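Local structure of 1-pyrroline-5-carboxylate dehydrogenase (Thermus thermophilus, 1UZB) at residues 10-15 against 112-117; 300-305 against 450-455; 327-332 against 436-441; 351-356 against 396-401; 378-383 against 402-407. The protein probably catalyses the NAD-dependent oxidation of the open-chain semialdehyde form of 1-pyrroline-5-carboxylate to glutamate, the second step of proline breakdown. All coordinates share one frame; numbering follows the deposited sequence.

Interactions 3 and 5 both reach the seven-stranded sheet: 3 sets its strand 325-331 against the end of helix 431-439, and 5 sets strand 402-405 under the turn after helix 366-379. Interaction 2 lies near 3, their centres about 16 Å apart, at the partly exposed starts of helices 303-315 and 454-463. Interaction 4 joins two loops and adjoins 5 in sequence. Interaction 1, its centre about 20 Å from that of 4, ties the N-terminal loop to helix 113-124. The buried contacts, 3 and 4, differ: 3 pairs an arginine with helix-end carbonyls, whereas 4 is apolar. Interaction 1 relies on waters, 2 on side-chain-to-backbone hydrogen bonds, and 5 on an aromatic ring over glycine.

Interaction 1: residues 10-15 against 112-117; sequences PIETFQ and RKRELE
E12 and F14 pack against R114 and E117, and no direct hydrogen bond joins 10-15 to 112-117. The CG of E12 lies over one face of the R114 guanidinium, 3.9 Å from NH2. F14 CE2 also lies over a guanidinium face, 3.9 Å from R114 NE, with the two planes 79° apart; at the in-plane edge of the ring, F14 CZ comes within 3.5 Å of E117 OE1.

Within the helix, R114, bent at chi2 and chi3 (-71° and 98°), grips E117 side-on in a salt bridge, NE to OE1 at 2.7 Å and NH2 to OE2. E117 OE2 and the backbone N of E12 are both bonded to S132. In the aldehyde dehydrogenase chain this places the loop before helix 17-32 on the first turn of helix 113-124, with helices 17-32 and 128-149 beside it.

E12 also closes its own loop: its OE2 accepts F14 N at 2.7 Å through the anti lone pair, while its CG sits over the centre of the F14 ring. Water provides polar links across the contact. Water 3 donates to E12 OE1 and accepts from R114 NH2 at 3.1 Å; water 2 donates to P10 O and accepts at 2.9 Å from K113 NZ, whose salt-bridge partner is E9.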
# COMPACT_ATOMS: atom_id res chain seq x y z
N PRO A 10 -24.86 16.52 -6.60
CA PRO A 10 -25.09 17.95 -6.35
C PRO A 10 -26.53 18.26 -5.96
O PRO A 10 -27.47 17.70 -6.53
CB PRO A 10 -24.71 18.59 -7.68
CG PRO A 10 -23.62 17.70 -8.18
CD PRO A 10 -24.19 16.32 -7.90
N ILE A 11 -26.71 19.14 -4.98
CA ILE A 11 -28.03 19.54 -4.53
C ILE A 11 -28.47 20.74 -5.36
O ILE A 11 -27.82 21.78 -5.35
CB ILE A 11 -28.01 19.92 -3.03
CG1 ILE A 11 -27.57 18.71 -2.20
CG2 ILE A 11 -29.40 20.39 -2.59
CD1 ILE A 11 -27.41 19.01 -0.72
N GLU A 12 -29.58 20.58 -6.08
CA GLU A 12 -30.10 21.65 -6.93
C GLU A 12 -30.60 22.84 -6.12
O GLU A 12 -31.31 22.68 -5.13
CB GLU A 12 -31.23 21.09 -7.80
CG GLU A 12 -31.83 22.10 -8.77
CD GLU A 12 -30.80 22.71 -9.70
OE1 GLU A 12 -30.16 21.96 -10.47
OE2 GLU A 12 -30.62 23.94 -9.66
N THR A 13 -30.21 24.04 -6.56
CA THR A 13 -30.61 25.28 -5.90
C THR A 13 -31.72 25.99 -6.68
O THR A 13 -32.36 26.91 -6.17
CB THR A 13 -29.42 26.24 -5.78
OG1 THR A 13 -28.92 26.54 -7.09
CG2 THR A 13 -28.31 25.61 -4.95
N PHE A 14 -31.94 25.55 -7.92
CA PHE A 14 -32.97 26.12 -8.78
C PHE A 14 -32.77 27.60 -9.06
O PHE A 14 -33.72 28.38 -9.05
CB PHE A 14 -34.36 25.89 -8.18
CG PHE A 14 -34.65 24.45 -7.86
CD1 PHE A 14 -34.42 23.95 -6.59
CD2 PHE A 14 -35.11 23.59 -8.85
CE1 PHE A 14 -34.64 22.60 -6.30
CE2 PHE A 14 -35.34 22.25 -8.58
CZ PHE A 14 -35.10 21.75 -7.30
N GLN A 15 -31.53 27.99 -9.33
CA GLN A 15 -31.21 29.38 -9.62
C GLN A 15 -31.23 29.65 -11.12
O GLN A 15 -31.41 30.79 -11.55
CB GLN A 15 -29.84 29.74 -9.03
CG GLN A 15 -29.76 29.57 -7.52
CD GLN A 15 -30.78 30.42 -6.78
OE1 GLN A 15 -30.74 31.65 -6.83
NE2 GLN A 15 -31.71 29.75 -6.09
N ARG A 112 -35.05 10.30 -12.47
CA ARG A 112 -36.39 10.64 -11.98
C ARG A 112 -36.32 11.63 -10.82
O ARG A 112 -37.28 11.79 -10.06
CB ARG A 112 -37.14 9.38 -11.53
CG ARG A 112 -37.49 8.43 -12.66
CD ARG A 112 -38.30 7.24 -12.17
NE ARG A 112 -39.58 7.63 -11.59
CZ ARG A 112 -40.51 6.77 -11.18
NH1 ARG A 112 -41.65 7.22 -10.67
NH2 ARG A 112 -40.30 5.47 -11.29
N LYS A 113 -35.19 12.31 -10.71
CA LYS A 113 -34.94 13.26 -9.63
C LYS A 113 -36.02 14.33 -9.43
O LYS A 113 -36.54 14.48 -8.32
CB LYS A 113 -33.58 13.92 -9.84
CG LYS A 113 -33.13 14.84 -8.71
CD LYS A 113 -31.61 14.94 -8.65
CE LYS A 113 -30.99 15.36 -9.97
NZ LYS A 113 -29.53 15.56 -9.83
N ARG A 114 -36.36 15.07 -10.48
CA ARG A 114 -37.36 16.12 -10.36
C ARG A 114 -38.72 15.59 -9.91
O ARG A 114 -39.41 16.21 -9.09
CB ARG A 114 -37.49 16.88 -11.68
CG ARG A 114 -36.25 17.68 -12.09
CD ARG A 114 -36.02 18.91 -11.20
NE ARG A 114 -35.04 18.68 -10.15
CZ ARG A 114 -33.72 18.64 -10.34
NH1 ARG A 114 -33.22 18.80 -11.56
NH2 ARG A 114 -32.90 18.44 -9.32
N GLU A 115 -39.11 14.44 -10.44
CA GLU A 115 -40.38 13.82 -10.08
C GLU A 115 -40.40 13.47 -8.59
O GLU A 115 -41.38 13.73 -7.89
CB GLU A 115 -40.60 12.54 -10.89
CG GLU A 115 -41.96 11.90 -10.68
CD GLU A 115 -42.00 10.46 -11.15
OE1 GLU A 115 -41.22 10.10 -12.06
OE2 GLU A 115 -42.82 9.69 -10.61
N LEU A 116 -39.32 12.86 -8.11
CA LEU A 116 -39.24 12.48 -6.70
C LEU A 116 -39.24 13.72 -5.80
O LEU A 116 -39.90 13.72 -4.75
CB LEU A 116 -37.99 11.63 -6.45
CG LEU A 116 -38.05 10.23 -7.08
CD1 LEU A 116 -36.70 9.56 -6.95
CD2 LEU A 116 -39.14 9.40 -6.41
N GLU A 117 -38.53 14.76 -6.20
CA GLU A 117 -38.48 15.99 -5.42
C GLU A 117 -39.88 16.60 -5.34
O GLU A 117 -40.33 17.00 -4.26
CB GLU A 117 -37.53 17.00 -6.06
CG GLU A 117 -36.07 16.54 -6.12
CD GLU A 117 -35.20 17.48 -6.93
OE1 GLU A 117 -35.76 18.37 -7.61
OE2 GLU A 117 -33.96 17.33 -6.89
O HOH W 1 -29.99 17.51 -7.28
O HOH W 2 -27.66 17.78 -9.35
O HOH W 3 -30.26 19.23 -10.69

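Interaction 2: residues 300-305 against 450-455; sequences TADFDL and YSRKRE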
# COMPACT_ATOMS: atom_id res chain seq x y z
N THR A 300 -16.46 35.12 20.74
CA THR A 300 -15.44 35.29 19.70
C THR A 300 -15.95 34.94 18.31
O THR A 300 -15.24 35.13 17.32
CB THR A 300 -14.22 34.40 19.96
OG1 THR A 300 -14.55 33.03 19.66
CG2 THR A 300 -13.76 34.51 21.40
N ALA A 301 -17.18 34.45 18.22
CA ALA A 301 -17.74 34.04 16.94
C ALA A 301 -18.13 35.15 15.98
O ALA A 301 -18.23 36.32 16.36
CB ALA A 301 -18.97 33.16 17.20
N ASP A 302 -18.31 34.77 14.73
CA ASP A 302 -18.77 35.69 13.69
C ASP A 302 -20.28 35.59 13.94
O ASP A 302 -20.93 34.62 13.55
CB ASP A 302 -18.40 35.16 12.31
CG ASP A 302 -18.98 36.00 11.18
OD1 ASP A 302 -18.41 35.95 10.07
OD2 ASP A 302 -20.00 36.69 11.39
N PHE A 303 -20.83 36.60 14.61
CA PHE A 303 -22.25 36.61 14.97
C PHE A 303 -23.22 36.53 13.79
O PHE A 303 -24.29 35.93 13.91
CB PHE A 303 -22.56 37.84 15.82
CG PHE A 303 -21.80 37.89 17.12
CD1 PHE A 303 -21.50 39.12 17.71
CD2 PHE A 303 -21.39 36.73 17.77
CE1 PHE A 303 -20.81 39.19 18.92
CE2 PHE A 303 -20.70 36.79 18.98
CZ PHE A 303 -20.41 38.02 19.56
N ASP A 304 -22.86 37.14 12.66
CA ASP A 304 -23.75 37.09 11.51
C ASP A 304 -23.74 35.69 10.91
O ASP A 304 -24.79 35.15 10.54
CB ASP A 304 -23.33 38.12 10.46
CG ASP A 304 -23.52 39.54 10.94
OD1 ASP A 304 -24.59 39.83 11.52
OD2 ASP A 304 -22.60 40.36 10.75
N LEU A 305 -22.56 35.09 10.82
CA LEU A 305 -22.43 33.75 10.28
C LEU A 305 -23.19 32.79 11.19
O LEU A 305 -23.91 31.90 10.71
CB LEU A 305 -20.96 33.33 10.24
CG LEU A 305 -20.67 32.00 9.55
CD1 LEU A 305 -20.78 32.16 8.04
CD2 LEU A 305 -19.27 31.52 9.93
N TYR A 450 -20.05 27.80 17.21
CA TYR A 450 -19.59 28.94 16.43
C TYR A 450 -18.63 29.65 17.38
O TYR A 450 -19.04 30.12 18.45
CB TYR A 450 -20.72 29.87 16.01
CG TYR A 450 -21.43 29.43 14.75
CD1 TYR A 450 -22.46 28.51 14.80
CD2 TYR A 450 -21.04 29.92 13.50
CE1 TYR A 450 -23.11 28.08 13.64
CE2 TYR A 450 -21.68 29.49 12.33
CZ TYR A 450 -22.71 28.57 12.41
OH TYR A 450 -23.36 28.16 11.28
N SER A 451 -17.36 29.69 16.99
CA SER A 451 -16.32 30.31 17.78
C SER A 451 -15.06 30.45 16.94
O SER A 451 -14.84 29.66 16.02
CB SER A 451 -15.99 29.44 19.01
OG SER A 451 -14.85 29.94 19.70
N ARG A 452 -14.25 31.45 17.24
CA ARG A 452 -12.99 31.65 16.53
C ARG A 452 -11.84 31.15 17.40
O ARG A 452 -10.71 31.01 16.93
CB ARG A 452 -12.76 33.13 16.21
CG ARG A 452 -13.61 33.71 15.09
CD ARG A 452 -13.06 35.09 14.72
NE ARG A 452 -13.76 35.75 13.62
CZ ARG A 452 -14.81 36.54 13.76
NH1 ARG A 452 -15.38 37.09 12.69
NH2 ARG A 452 -15.30 36.81 14.97
N LYS A 453 -12.12 30.88 18.67
CA LYS A 453 -11.09 30.43 19.59
C LYS A 453 -10.77 28.95 19.39
O LYS A 453 -11.60 28.09 19.65
CB LYS A 453 -11.52 30.70 21.04
CG LYS A 453 -10.42 30.43 22.06
CD LYS A 453 -10.81 30.94 23.43
CE LYS A 453 -9.74 30.59 24.46
NZ LYS A 453 -8.40 31.10 24.04
N ARG A 454 -9.55 28.68 18.94
CA ARG A 454 -9.11 27.31 18.67
C ARG A 454 -9.27 26.39 19.86
O ARG A 454 -9.71 25.24 19.72
CB ARG A 454 -7.64 27.29 18.23
CG ARG A 454 -7.29 28.21 17.07
CD ARG A 454 -8.24 28.05 15.89
NE ARG A 454 -8.33 26.67 15.40
CZ ARG A 454 -9.17 26.28 14.45
NH1 ARG A 454 -9.19 25.01 14.07
NH2 ARG A 454 -9.99 27.15 13.88
N GLU A 455 -8.91 26.88 21.04
CA GLU A 455 -8.99 26.08 22.24
C GLU A 455 -10.42 25.64 22.55
O GLU A 455 -10.64 24.54 23.05
CB GLU A 455 -8.39 26.84 23.43
CG GLU A 455 -6.88 27.07 23.32
CD GLU A 455 -6.49 28.27 22.46
OE1 GLU A 455 -7.37 28.93 21.87
OE2 GLU A 455 -5.27 28.56 22.39
O HOH W 4 -22.91 29.20 8.86
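One hydroxyl, OG1 of T300, receives two successive backbone N-H groups of the other segment: R452 N at 2.9 Å in a fairly straight bond (163°), and K453 N at 3.4 Å in a weak one. A chi1 of 73° sets OG1 between the backbone N and the carbonyl carbon, facing these donors, and the same oxygen is bonded to D298. K453 N is shared with S451 OG at 3.1 Å, an ST turn just before helix 454-463; S451 OG also bonds D298. A valine in place of T300 would probably leave R452 N without its acceptor and D298 OD1 without the T300 hydroxyl.

R452 reaches back with an extended chain, and its NH2 donates to T300 O at 2.9 Å from above the carbonyl plane. Its NH1 lies 3.6 Å from D302 CB, close enough to that carboxylate for charge attraction only. D302 itself caps helix 303-315, OD2 accepting L305 N at 3.1 Å and D304 N weakly. Apolar contacts fill the rest: A301 CB lies 3.9 Å from Y450 CB at the end of strand 446-450, and L305 CD2 meets the Y450 ring at its in-plane edge. R452 also packs on E225 of a second subunit. Each bond across the contact pairs a side chain with the main chain, so T300 and R452 tie together the two backbone paths just before their helices.

Interaction 3: residues 327-332 against 436-441; sequences RLILTQ and EVANDT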
# COMPACT_ATOMS: atom_id res chain seq x y z
N ARG A 327 -31.89 23.87 20.35
CA ARG A 327 -31.34 24.59 21.48
C ARG A 327 -30.24 25.52 20.98
O ARG A 327 -29.42 25.13 20.15
CB ARG A 327 -30.75 23.64 22.53
CG ARG A 327 -31.76 22.71 23.18
CD ARG A 327 -31.10 21.90 24.30
NE ARG A 327 -30.04 21.04 23.78
CZ ARG A 327 -29.00 20.62 24.50
NH1 ARG A 327 -28.09 19.84 23.93
NH2 ARG A 327 -28.86 20.99 25.76
N LEU A 328 -30.24 26.76 21.47
CA LEU A 328 -29.22 27.74 21.13
C LEU A 328 -28.63 28.15 22.47
O LEU A 328 -29.30 28.79 23.28
CB LEU A 328 -29.83 28.95 20.42
CG LEU A 328 -28.83 30.06 20.09
CD1 LEU A 328 -27.71 29.53 19.20
CD2 LEU A 328 -29.55 31.21 19.42
N ILE A 329 -27.38 27.75 22.71
CA ILE A 329 -26.70 28.04 23.97
C ILE A 329 -25.73 29.19 23.74
O ILE A 329 -24.75 29.06 23.01
CB ILE A 329 -25.94 26.79 24.47
CG1 ILE A 329 -26.92 25.63 24.64
CG2 ILE A 329 -25.24 27.09 25.79
CD1 ILE A 329 -26.24 24.29 24.87
N LEU A 330 -26.02 30.33 24.36
CA LEU A 330 -25.20 31.52 24.20
C LEU A 330 -24.47 31.93 25.46
O LEU A 330 -25.08 32.04 26.52
CB LEU A 330 -26.07 32.68 23.73
CG LEU A 330 -26.94 32.42 22.49
CD1 LEU A 330 -27.88 33.59 22.23
CD2 LEU A 330 -26.03 32.18 21.30
N THR A 331 -23.16 32.15 25.36
CA THR A 331 -22.39 32.60 26.51
C THR A 331 -22.83 34.04 26.75
O THR A 331 -23.38 34.68 25.85
CB THR A 331 -20.87 32.53 26.24
OG1 THR A 331 -20.53 33.41 25.16
CG2 THR A 331 -20.46 31.11 25.89
N GLN A 332 -22.58 34.56 27.94
CA GLN A 332 -23.01 35.91 28.28
C GLN A 332 -22.67 36.97 27.24
O GLN A 332 -23.52 37.77 26.86
CB GLN A 332 -22.46 36.31 29.65
CG GLN A 332 -23.02 37.62 30.19
CD GLN A 332 -24.54 37.62 30.27
OE1 GLN A 332 -25.15 36.67 30.76
NE2 GLN A 332 -25.16 38.69 29.79
N GLU A 436 -21.45 22.03 29.44
CA GLU A 436 -22.19 21.30 30.46
C GLU A 436 -23.67 21.23 30.08
O GLU A 436 -24.28 20.16 30.12
CB GLU A 436 -22.04 21.97 31.83
CG GLU A 436 -20.66 21.79 32.45
CD GLU A 436 -20.49 22.59 33.73
OE1 GLU A 436 -19.45 22.41 34.40
OE2 GLU A 436 -21.38 23.40 34.06
N VAL A 437 -24.24 22.37 29.71
CA VAL A 437 -25.64 22.43 29.32
C VAL A 437 -25.87 21.63 28.03
O VAL A 437 -26.86 20.92 27.90
CB VAL A 437 -26.09 23.90 29.11
CG1 VAL A 437 -27.48 23.95 28.48
CG2 VAL A 437 -26.11 24.62 30.45
N ALA A 438 -24.93 21.74 27.10
CA ALA A 438 -25.05 21.02 25.83
C ALA A 438 -25.13 19.51 26.06
O ALA A 438 -25.96 18.83 25.45
CB ALA A 438 -23.86 21.35 24.94
N ASN A 439 -24.29 19.00 26.96
CA ASN A 439 -24.26 17.57 27.24
C ASN A 439 -25.38 17.07 28.14
O ASN A 439 -25.68 15.87 28.14
CB ASN A 439 -22.92 17.18 27.87
CG ASN A 439 -21.79 17.19 26.88
OD1 ASN A 439 -21.94 16.76 25.74
ND2 ASN A 439 -20.63 17.68 27.31
N ASP A 440 -25.99 17.97 28.90
CA ASP A 440 -27.03 17.56 29.84
C ASP A 440 -28.43 17.35 29.27
O ASP A 440 -29.36 18.10 29.57
CB ASP A 440 -27.08 18.53 31.02
CG ASP A 440 -27.97 18.03 32.15
OD1 ASP A 440 -28.13 16.80 32.29
OD2 ASP A 440 -28.51 18.87 32.90
N THR A 441 -28.55 16.32 28.43
CA THR A 441 -29.84 15.90 27.87
C THR A 441 -29.66 14.40 27.69
O THR A 441 -28.55 13.88 27.77
CB THR A 441 -30.18 16.51 26.47
OG1 THR A 441 -29.47 15.80 25.44
CG2 THR A 441 -29.83 17.98 26.42
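Strand 325-331 passes the last turn of helix 431-439 with its nearest CA atoms, those of I329 and A438, 7.4 Å apart. The helix leads from strand 422-428 to the parallel strand 446-450, a beta-alpha-beta crossover that passes over 325-331 and 293-297. After N439 the chain leaves helical geometry at D440, the centre of an inverse gamma turn, and brings T441 back toward the strand.

R327 and I329 both point at the helix. Bent at chi3 (-63°), R327 delivers its guanidinium to the carbonyls of the helix end: NH1 donates to A438 O at 2.8 Å, almost straight (176°), in the carbonyl plane and on a lone pair, while NH2 donates to V437 O at 2.9 Å from above that carbonyl's plane. Both oxygens lie close to the guanidinium plane, so the pair of bonds fixes its rotation. T441 CG2 covers one face, 3.2 Å from R327 NH2, and I329 CD1 lies over the opposite face near the rim. Beyond it I329 CD1 touches V437 CG1 and A438 CB, each at 3.8 Å. R327 NE has a weak bond to K292 O.

The buried arginine thus meets carbonyls at the C-terminal end of a helix, where the partial negative charge would probably steady its cation, and methyl groups line both of its faces.

Interaction 4: residues 351-356 against 396-401; sequences VGPAEE and GYFIAP
Two loops of the aldehyde dehydrogenase fold, one after helix 332-346 and the other leading into strand 402-405, meet where F398 lies against V351, G352 and P353. Their touching parts run nearly antiparallel, 155° apart. With CG anti to its carbonyl carbon (chi1 -55°), F398 brings its CE1-CZ side obliquely against the G352-P353 peptide: CE1 is 3.3 Å from G352 O, CZ is 3.6 Å from P353 N, and G352 CA makes an off-centre CH-pi contact, 4.3 Å from the ring centroid. G396 C of the ring's own loop lies over a face. V351 slides past F398, CG1 4.1 Å from its CB, and V351 CG2 meets P401 CD at 3.9 Å. With an alanine in place of F398, a gap would probably open beside G352 and P353. L392 lies on V351 and bonds the backbone of F398. No hydrogen bond crosses between the two loop segments, so the direct contact between them rests on van der Waals packing and the CH-pi contact.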
# COMPACT_ATOMS: atom_id res chain seq x y z
N VAL A 351 -43.64 31.64 5.13
CA VAL A 351 -44.31 30.39 5.46
C VAL A 351 -45.51 30.23 4.55
O VAL A 351 -46.33 31.15 4.43
CB VAL A 351 -44.80 30.39 6.93
CG1 VAL A 351 -45.33 29.01 7.30
CG2 VAL A 351 -43.68 30.81 7.87
N GLY A 352 -45.64 29.08 3.91
CA GLY A 352 -46.77 28.87 3.03
C GLY A 352 -46.73 27.54 2.33
O GLY A 352 -45.89 26.70 2.65
N PRO A 353 -47.63 27.30 1.36
CA PRO A 353 -47.65 26.03 0.62
C PRO A 353 -46.27 25.70 0.09
O PRO A 353 -45.60 26.54 -0.52
CB PRO A 353 -48.65 26.31 -0.49
CG PRO A 353 -49.60 27.29 0.14
CD PRO A 353 -48.68 28.22 0.88
N ALA A 354 -45.84 24.46 0.31
CA ALA A 354 -44.52 24.01 -0.13
C ALA A 354 -44.25 24.22 -1.62
O ALA A 354 -43.12 24.52 -2.01
CB ALA A 354 -44.34 22.53 0.24
N GLU A 355 -45.28 24.06 -2.45
CA GLU A 355 -45.09 24.23 -3.89
C GLU A 355 -44.61 25.64 -4.26
O GLU A 355 -43.99 25.83 -5.30
CB GLU A 355 -46.39 23.92 -4.64
CG GLU A 355 -47.58 24.78 -4.26
CD GLU A 355 -48.79 24.57 -5.17
OE1 GLU A 355 -49.81 25.26 -4.97
OE2 GLU A 355 -48.71 23.72 -6.08
N GLU A 356 -44.90 26.62 -3.40
CA GLU A 356 -44.48 28.00 -3.63
C GLU A 356 -43.01 28.23 -3.27
O GLU A 356 -42.49 29.34 -3.41
CB GLU A 356 -45.34 28.97 -2.81
CG GLU A 356 -46.83 28.97 -3.14
CD GLU A 356 -47.12 29.45 -4.55
OE1 GLU A 356 -46.32 30.24 -5.09
OE2 GLU A 356 -48.17 29.06 -5.11
N GLY A 396 -53.63 24.44 5.55
CA GLY A 396 -52.38 23.74 5.78
C GLY A 396 -51.94 23.81 7.23
O GLY A 396 -52.39 24.67 7.99
N TYR A 397 -51.04 22.91 7.62
CA TYR A 397 -50.55 22.86 9.00
C TYR A 397 -49.37 23.81 9.17
O TYR A 397 -48.25 23.40 9.48
CB TYR A 397 -50.14 21.43 9.35
CG TYR A 397 -51.20 20.41 9.00
CD1 TYR A 397 -50.91 19.34 8.15
CD2 TYR A 397 -52.49 20.52 9.50
CE1 TYR A 397 -51.89 18.41 7.81
CE2 TYR A 397 -53.48 19.59 9.17
CZ TYR A 397 -53.17 18.54 8.32
OH TYR A 397 -54.14 17.61 7.99
N PHE A 398 -49.64 25.10 8.99
CA PHE A 398 -48.60 26.12 9.08
C PHE A 398 -48.38 26.68 10.48
O PHE A 398 -49.30 27.20 11.12
CB PHE A 398 -48.94 27.27 8.13
CG PHE A 398 -49.16 26.83 6.71
CD1 PHE A 398 -48.13 26.23 5.99
CD2 PHE A 398 -50.39 27.02 6.09
CE1 PHE A 398 -48.32 25.82 4.67
CE2 PHE A 398 -50.59 26.61 4.77
CZ PHE A 398 -49.56 26.01 4.06
N ILE A 399 -47.14 26.56 10.95
CA ILE A 399 -46.74 27.07 12.26
C ILE A 399 -45.61 28.07 12.05
O ILE A 399 -44.68 27.81 11.29
CB ILE A 399 -46.26 25.93 13.18
CG1 ILE A 399 -47.38 24.91 13.38
CG2 ILE A 399 -45.82 26.50 14.52
CD1 ILE A 399 -47.00 23.72 14.24
N ALA A 400 -45.71 29.21 12.71
CA ALA A 400 -44.70 30.25 12.58
C ALA A 400 -43.40 29.93 13.32
O ALA A 400 -43.42 29.28 14.36
CB ALA A 400 -45.26 31.58 13.09
N PRO A 401 -42.26 30.37 12.77
CA PRO A 401 -40.96 30.13 13.41
C PRO A 401 -41.10 30.67 14.83
O PRO A 401 -41.50 31.81 15.03
CB PRO A 401 -40.00 30.96 12.56
CG PRO A 401 -40.60 30.82 11.19
CD PRO A 401 -42.08 31.02 11.45

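Interaction 5: residues 378-383 against 402-407; sequences IGKNEG and TVFTEV
The aromatic contact is F404 against the backbone of G379 and K380. CG of F404 stands anti to the carbonyl carbon (chi1 -74°), carrying the ring to G379, whose CA lies over its face in a CH-pi contact, 4.2 Å from the centroid and 26° off the normal; CE2 of F404 lies 3.3 Å from G379 C and 3.4 Å from K380 N. A CB on G379 would collide with F404 CZ, so the ring can come this close only with no side chain there. K380 adds its CG, 4.1 Å from F404 CE2, while its NZ pairs with E377.

Backbone packing adds G383, whose CA sits 3.8 Å from T405 O. A side chain there would clash with V407.

No hydrogen bond crosses between the two segments; within the turn G379 O takes both E382 N and G383 N. Outside it, the E382 carboxylate accepts from R412 N and I413 N.

These contacts seat the turn after helix 366-379 on strand 402-405 as the chain enters antiparallel strand 384-387, an outermost strand of the seven-stranded aldehyde dehydrogenase sheet.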
# COMPACT_ATOMS: atom_id res chain seq x y z
N ILE A 378 -46.64 24.64 26.62
CA ILE A 378 -45.81 24.23 27.74
C ILE A 378 -44.65 25.22 27.88
O ILE A 378 -44.33 25.67 28.98
CB ILE A 378 -45.24 22.81 27.52
CG1 ILE A 378 -46.38 21.79 27.59
CG2 ILE A 378 -44.16 22.51 28.56
CD1 ILE A 378 -45.99 20.40 27.13
N GLY A 379 -44.03 25.56 26.76
CA GLY A 379 -42.91 26.48 26.77
C GLY A 379 -43.24 27.85 27.32
O GLY A 379 -42.39 28.50 27.92
N LYS A 380 -44.48 28.30 27.11
CA LYS A 380 -44.90 29.61 27.60
C LYS A 380 -44.81 29.72 29.12
O LYS A 380 -44.69 30.82 29.66
CB LYS A 380 -46.32 29.92 27.14
CG LYS A 380 -46.44 30.24 25.66
CD LYS A 380 -47.89 30.47 25.27
CE LYS A 380 -48.04 30.85 23.81
NZ LYS A 380 -49.47 31.02 23.44
N ASN A 381 -44.86 28.58 29.80
CA ASN A 381 -44.78 28.57 31.26
C ASN A 381 -43.41 28.14 31.75
O ASN A 381 -43.20 27.94 32.94
CB ASN A 381 -45.86 27.63 31.82
CG ASN A 381 -47.26 28.15 31.57
OD1 ASN A 381 -48.19 27.37 31.32
ND2 ASN A 381 -47.44 29.46 31.63
N GLU A 382 -42.46 28.00 30.82
CA GLU A 382 -41.10 27.59 31.18
C GLU A 382 -40.09 28.67 30.81
O GLU A 382 -39.17 28.96 31.58
CB GLU A 382 -40.73 26.28 30.48
CG GLU A 382 -41.60 25.10 30.87
CD GLU A 382 -41.07 23.78 30.35
OE1 GLU A 382 -40.69 23.72 29.16
OE2 GLU A 382 -41.02 22.81 31.14
N GLY A 383 -40.25 29.27 29.63
CA GLY A 383 -39.34 30.31 29.19
C GLY A 383 -40.10 31.54 28.74
O GLY A 383 -41.29 31.69 29.03
N THR A 402 -40.76 29.83 15.80
CA THR A 402 -40.91 30.19 17.20
C THR A 402 -39.61 30.21 17.98
O THR A 402 -38.73 29.37 17.78
CB THR A 402 -41.90 29.21 17.86
OG1 THR A 402 -43.14 29.26 17.15
CG2 THR A 402 -42.13 29.57 19.32
N VAL A 403 -39.50 31.18 18.89
CA VAL A 403 -38.32 31.31 19.72
C VAL A 403 -38.67 31.61 21.17
O VAL A 403 -39.48 32.50 21.46
CB VAL A 403 -37.39 32.45 19.24
CG1 VAL A 403 -36.16 32.54 20.14
CG2 VAL A 403 -36.97 32.22 17.80
N PHE A 404 -38.09 30.83 22.08
CA PHE A 404 -38.26 31.04 23.51
C PHE A 404 -36.87 31.37 24.02
O PHE A 404 -35.88 30.78 23.56
CB PHE A 404 -38.73 29.77 24.24
CG PHE A 404 -40.17 29.42 24.01
CD1 PHE A 404 -40.53 28.50 23.02
CD2 PHE A 404 -41.17 29.98 24.79
CE1 PHE A 404 -41.86 28.14 22.83
CE2 PHE A 404 -42.51 29.63 24.61
CZ PHE A 404 -42.85 28.71 23.62
N THR A 405 -36.76 32.32 24.95
CA THR A 405 -35.45 32.64 25.49
C THR A 405 -35.45 32.55 27.01
O THR A 405 -36.50 32.35 27.63
CB THR A 405 -34.96 34.02 25.02
OG1 THR A 405 -33.56 34.15 25.32
CG2 THR A 405 -35.74 35.15 25.68
N GLU A 406 -34.26 32.68 27.61
CA GLU A 406 -34.09 32.56 29.06
C GLU A 406 -34.70 31.23 29.51
O GLU A 406 -35.29 31.12 30.58
CB GLU A 406 -34.75 33.73 29.80
CG GLU A 406 -34.15 35.11 29.53
CD GLU A 406 -32.74 35.31 30.09
OE1 GLU A 406 -32.30 34.51 30.94
OE2 GLU A 406 -32.07 36.28 29.68
N VAL A 407 -34.53 30.20 28.68
CA VAL A 407 -35.07 28.89 28.98
C VAL A 407 -34.19 28.10 29.95
O VAL A 407 -32.98 28.00 29.76
CB VAL A 407 -35.22 28.05 27.69
CG1 VAL A 407 -35.84 26.70 28.02
CG2 VAL A 407 -36.08 28.79 26.68